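Local atomic coordinates of alpha-amylase (PDB entry 6M4K), a protein that probably hydrolyses internal alpha-1,4-glucosidic linkages in starch-like polysaccharides, as a calcium-binding alpha-amylase of glycoside hydrolase family 13. Residues D101-G113 against C163-A175. Residues are numbered along the deposited sequence; the frame is centred on the assembly and turned at random. Where two conformers were deposited one is given.
Sequences DGVLNHMTGGGSG and CRLSGLRDLDGSA. With CA (calcium ion), chain B.
Arg169 lays its guanidinium over the backbone of Gly109 and Gly110, with Gly110 N above the middle of one face and CZ 3.7 Å from Gly110 CA. Glycine suits position 110, where a CB would crowd NH2. A bend at chi2 (-38°) turns the chain back so that NH1 reaches Gly167 O at 2.8 Å on a lone pair, while NE bonds to Gly123 O. With an alanine in place of Arg169, both carbonyls would probably lose these donors and the Gly109-Gly110 backbone its cover. Arg169 N also donates to Thr108 O in a nearly straight bond (2.8 Å, 170°). Leu171 N to Asn105 O and Met107 N to Arg169 O flank a single beta bridge between His106 and Asp170, where the segments run in roughly opposite directions.

Leu171 suits its place because its methyl CD1 packs against the apolar Met107 SD (4.0 Å). One residue before Arg169, Leu168 sets CD1 over the flat face of the His106 ring, a CH-pi contact at 3.7 Å from the centroid. In the ring plane, ND1 accepts from Asn105 ND2, fixing the amide so that OD1 faces the calcium at 2.4 Å. The Asp170 carboxylate can chelate the ion with both oxygens; His139 bonds its OD2, Tyr67 engages the other His106 nitrogen, and Arg161 O, His204 O and three waters complete the shell. Calcium thus joins domain B, the excursion after barrel strand 97-102, to the (beta/alpha)8 barrel, the usual structural site of GH13 alpha-amylases, and helix 176-192 touches Leu104 and Leu171 through Glu182.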
# COMPACT_ATOMS: atom_id res chain seq x y z
N ASP A 101 4.09 2.11 -9.61
CA ASP A 101 5.26 1.84 -8.79
C ASP A 101 6.50 2.23 -9.61
O ASP A 101 6.90 1.52 -10.54
CB ASP A 101 5.25 0.36 -8.42
CG ASP A 101 6.17 -0.00 -7.28
OD1 ASP A 101 7.19 0.68 -7.06
OD2 ASP A 101 5.89 -1.04 -6.62
N GLY A 102 7.07 3.40 -9.29
CA GLY A 102 8.12 3.99 -10.09
C GLY A 102 9.46 3.75 -9.43
O GLY A 102 9.67 4.13 -8.27
N VAL A 103 10.37 3.12 -10.17
CA VAL A 103 11.65 2.66 -9.62
C VAL A 103 12.74 3.53 -10.23
O VAL A 103 13.18 3.28 -11.36
CB VAL A 103 11.87 1.17 -9.90
CG1 VAL A 103 13.15 0.71 -9.22
CG2 VAL A 103 10.67 0.36 -9.41
N LEU A 104 13.17 4.56 -9.50
CA LEU A 104 14.07 5.58 -10.02
C LEU A 104 15.45 5.60 -9.37
O LEU A 104 16.34 6.29 -9.87
CB LEU A 104 13.44 6.98 -9.88
CG LEU A 104 12.06 7.15 -10.51
CD1 LEU A 104 11.58 8.59 -10.31
CD2 LEU A 104 12.04 6.79 -11.99
N ASN A 105 15.65 4.88 -8.27
CA ASN A 105 16.91 4.96 -7.55
C ASN A 105 18.04 4.21 -8.24
O ASN A 105 19.21 4.56 -8.06
CB ASN A 105 16.72 4.41 -6.13
CG ASN A 105 18.01 4.33 -5.35
OD1 ASN A 105 18.59 5.35 -4.96
ND2 ASN A 105 18.45 3.12 -5.09
N HIS A 106 17.73 3.17 -9.01
CA HIS A 106 18.74 2.22 -9.44
C HIS A 106 18.26 1.54 -10.70
O HIS A 106 17.12 1.69 -11.14
CB HIS A 106 18.97 1.20 -8.33
CG HIS A 106 17.71 0.57 -7.83
ND1 HIS A 106 17.09 0.98 -6.66
CD2 HIS A 106 16.95 -0.42 -8.34
CE1 HIS A 106 16.01 0.25 -6.48
NE2 HIS A 106 15.89 -0.60 -7.48
N MET A 107 19.19 0.79 -11.30
CA MET A 107 18.87 -0.10 -12.41
C MET A 107 18.94 -1.55 -11.92
O MET A 107 18.17 -1.94 -11.03
CB MET A 107 19.78 0.19 -13.61
CG MET A 107 19.60 1.59 -14.19
SD MET A 107 17.92 1.97 -14.75
CE MET A 107 17.85 1.05 -16.30
N THR A 108 19.83 -2.37 -12.47
CA THR A 108 19.96 -3.75 -12.02
C THR A 108 21.11 -3.88 -11.03
O THR A 108 21.90 -2.95 -10.82
CB THR A 108 20.22 -4.70 -13.19
OG1 THR A 108 21.51 -4.42 -13.76
CG2 THR A 108 19.15 -4.56 -14.24
N GLY A 109 21.22 -5.08 -10.45
CA GLY A 109 22.44 -5.50 -9.81
C GLY A 109 23.48 -5.91 -10.83
O GLY A 109 23.39 -5.59 -12.02
N GLY A 110 24.49 -6.63 -10.35
CA GLY A 110 25.53 -7.13 -11.23
C GLY A 110 25.03 -8.19 -12.18
O GLY A 110 23.91 -8.72 -12.08
N GLY A 111 25.89 -8.54 -13.14
CA GLY A 111 25.53 -9.51 -14.15
C GLY A 111 24.96 -8.87 -15.40
O GLY A 111 24.78 -7.65 -15.50
N SER A 112 24.69 -9.71 -16.39
CA SER A 112 24.20 -9.22 -17.66
C SER A 112 23.06 -10.10 -18.13
O SER A 112 22.88 -11.22 -17.65
CB SER A 112 25.30 -9.20 -18.73
OG SER A 112 25.61 -10.53 -19.13
N GLY A 113 22.31 -9.58 -19.08
CA GLY A 113 21.19 -10.30 -19.64
C GLY A 113 20.32 -9.36 -20.45
O GLY A 113 20.80 -8.36 -20.98
N CYS A 163 25.64 4.96 -2.02
CA CYS A 163 26.10 3.59 -2.17
C CYS A 163 24.96 2.72 -2.70
O CYS A 163 23.82 3.17 -2.87
CB CYS A 163 26.69 3.06 -0.87
SG CYS A 163 28.17 3.94 -0.31
N ARG A 164 25.26 1.45 -2.97
CA ARG A 164 24.30 0.57 -3.62
C ARG A 164 23.47 -0.19 -2.60
O ARG A 164 24.00 -0.83 -1.70
CB ARG A 164 25.03 -0.44 -4.50
CG ARG A 164 25.80 0.18 -5.63
CD ARG A 164 26.77 -0.83 -6.20
NE ARG A 164 27.52 -0.29 -7.33
CZ ARG A 164 28.54 -0.92 -7.89
NH1 ARG A 164 28.92 -2.10 -7.42
NH2 ARG A 164 29.18 -0.38 -8.91
N LEU A 165 22.15 -0.12 -2.76
CA LEU A 165 21.26 -0.93 -1.94
C LEU A 165 21.37 -2.37 -2.40
O LEU A 165 20.91 -2.71 -3.49
CB LEU A 165 19.84 -0.42 -2.10
CG LEU A 165 18.78 -1.28 -1.41
CD1 LEU A 165 19.02 -1.34 0.10
CD2 LEU A 165 17.40 -0.74 -1.72
N SER A 166 22.01 -3.21 -1.58
CA SER A 166 22.17 -4.63 -1.88
C SER A 166 22.75 -4.87 -3.27
O SER A 166 22.37 -5.82 -3.97
CB SER A 166 20.86 -5.40 -1.69
OG SER A 166 20.42 -5.31 -0.35
N GLY A 167 23.64 -3.98 -3.70
CA GLY A 167 24.32 -4.11 -4.98
C GLY A 167 23.59 -3.53 -6.17
O GLY A 167 24.14 -3.55 -7.28
N LEU A 168 22.38 -3.00 -6.00
CA LEU A 168 21.68 -2.38 -7.11
C LEU A 168 22.45 -1.15 -7.58
O LEU A 168 22.75 -0.26 -6.79
CB LEU A 168 20.28 -1.97 -6.65
CG LEU A 168 19.38 -3.14 -6.24
CD1 LEU A 168 18.21 -2.60 -5.42
CD2 LEU A 168 18.89 -3.90 -7.45
N ARG A 169 22.80 -1.12 -8.86
CA ARG A 169 23.63 -0.04 -9.38
C ARG A 169 22.89 1.29 -9.24
O ARG A 169 21.76 1.45 -9.72
CB ARG A 169 24.02 -0.33 -10.84
CG ARG A 169 24.74 -1.68 -11.08
CD ARG A 169 25.70 -2.09 -9.98
NE ARG A 169 26.69 -3.09 -10.40
CZ ARG A 169 27.10 -4.11 -9.66
NH1 ARG A 169 26.60 -4.32 -8.45
NH2 ARG A 169 28.03 -4.93 -10.13
N ASP A 170 23.54 2.24 -8.59
CA ASP A 170 22.86 3.39 -8.02
C ASP A 170 22.96 4.58 -8.97
O ASP A 170 24.06 5.06 -9.25
CB ASP A 170 23.48 3.74 -6.67
CG ASP A 170 22.59 4.62 -5.85
OD1 ASP A 170 21.51 4.14 -5.42
OD2 ASP A 170 22.93 5.80 -5.61
N LEU A 171 21.81 5.06 -9.45
CA LEU A 171 21.82 6.16 -10.42
C LEU A 171 22.24 7.47 -9.77
O LEU A 171 21.96 7.73 -8.59
CB LEU A 171 20.44 6.31 -11.07
CG LEU A 171 20.15 5.25 -12.14
CD1 LEU A 171 18.65 5.20 -12.44
CD2 LEU A 171 20.98 5.51 -13.40
N ASP A 172 22.91 8.31 -10.55
CA ASP A 172 23.30 9.65 -10.09
C ASP A 172 22.13 10.60 -10.33
O ASP A 172 22.01 11.24 -11.37
CB ASP A 172 24.57 10.12 -10.78
CG ASP A 172 25.01 11.49 -10.31
OD1 ASP A 172 24.42 11.99 -9.34
OD2 ASP A 172 25.95 12.05 -10.91
N GLY A 173 21.25 10.70 -9.33
CA GLY A 173 20.09 11.56 -9.43
C GLY A 173 20.40 13.04 -9.45
O GLY A 173 19.48 13.84 -9.67
N SER A 174 21.66 13.43 -9.22
CA SER A 174 22.05 14.83 -9.35
C SER A 174 22.35 15.23 -10.78
O SER A 174 22.45 16.43 -11.08
CB SER A 174 23.27 15.13 -8.47
OG SER A 174 24.46 14.67 -9.08
N ALA A 175 22.49 14.25 -11.68
CA ALA A 175 22.86 14.53 -13.06
C ALA A 175 21.66 15.02 -13.86
O ALA A 175 20.57 14.43 -13.80
CB ALA A 175 23.44 13.28 -13.71
CA CA B . 20.76 6.30 -4.43
O HOH W 1 20.21 6.80 -6.81
O HOH W 2 21.40 4.61 -2.60
O HOH W 3 21.07 8.77 -4.82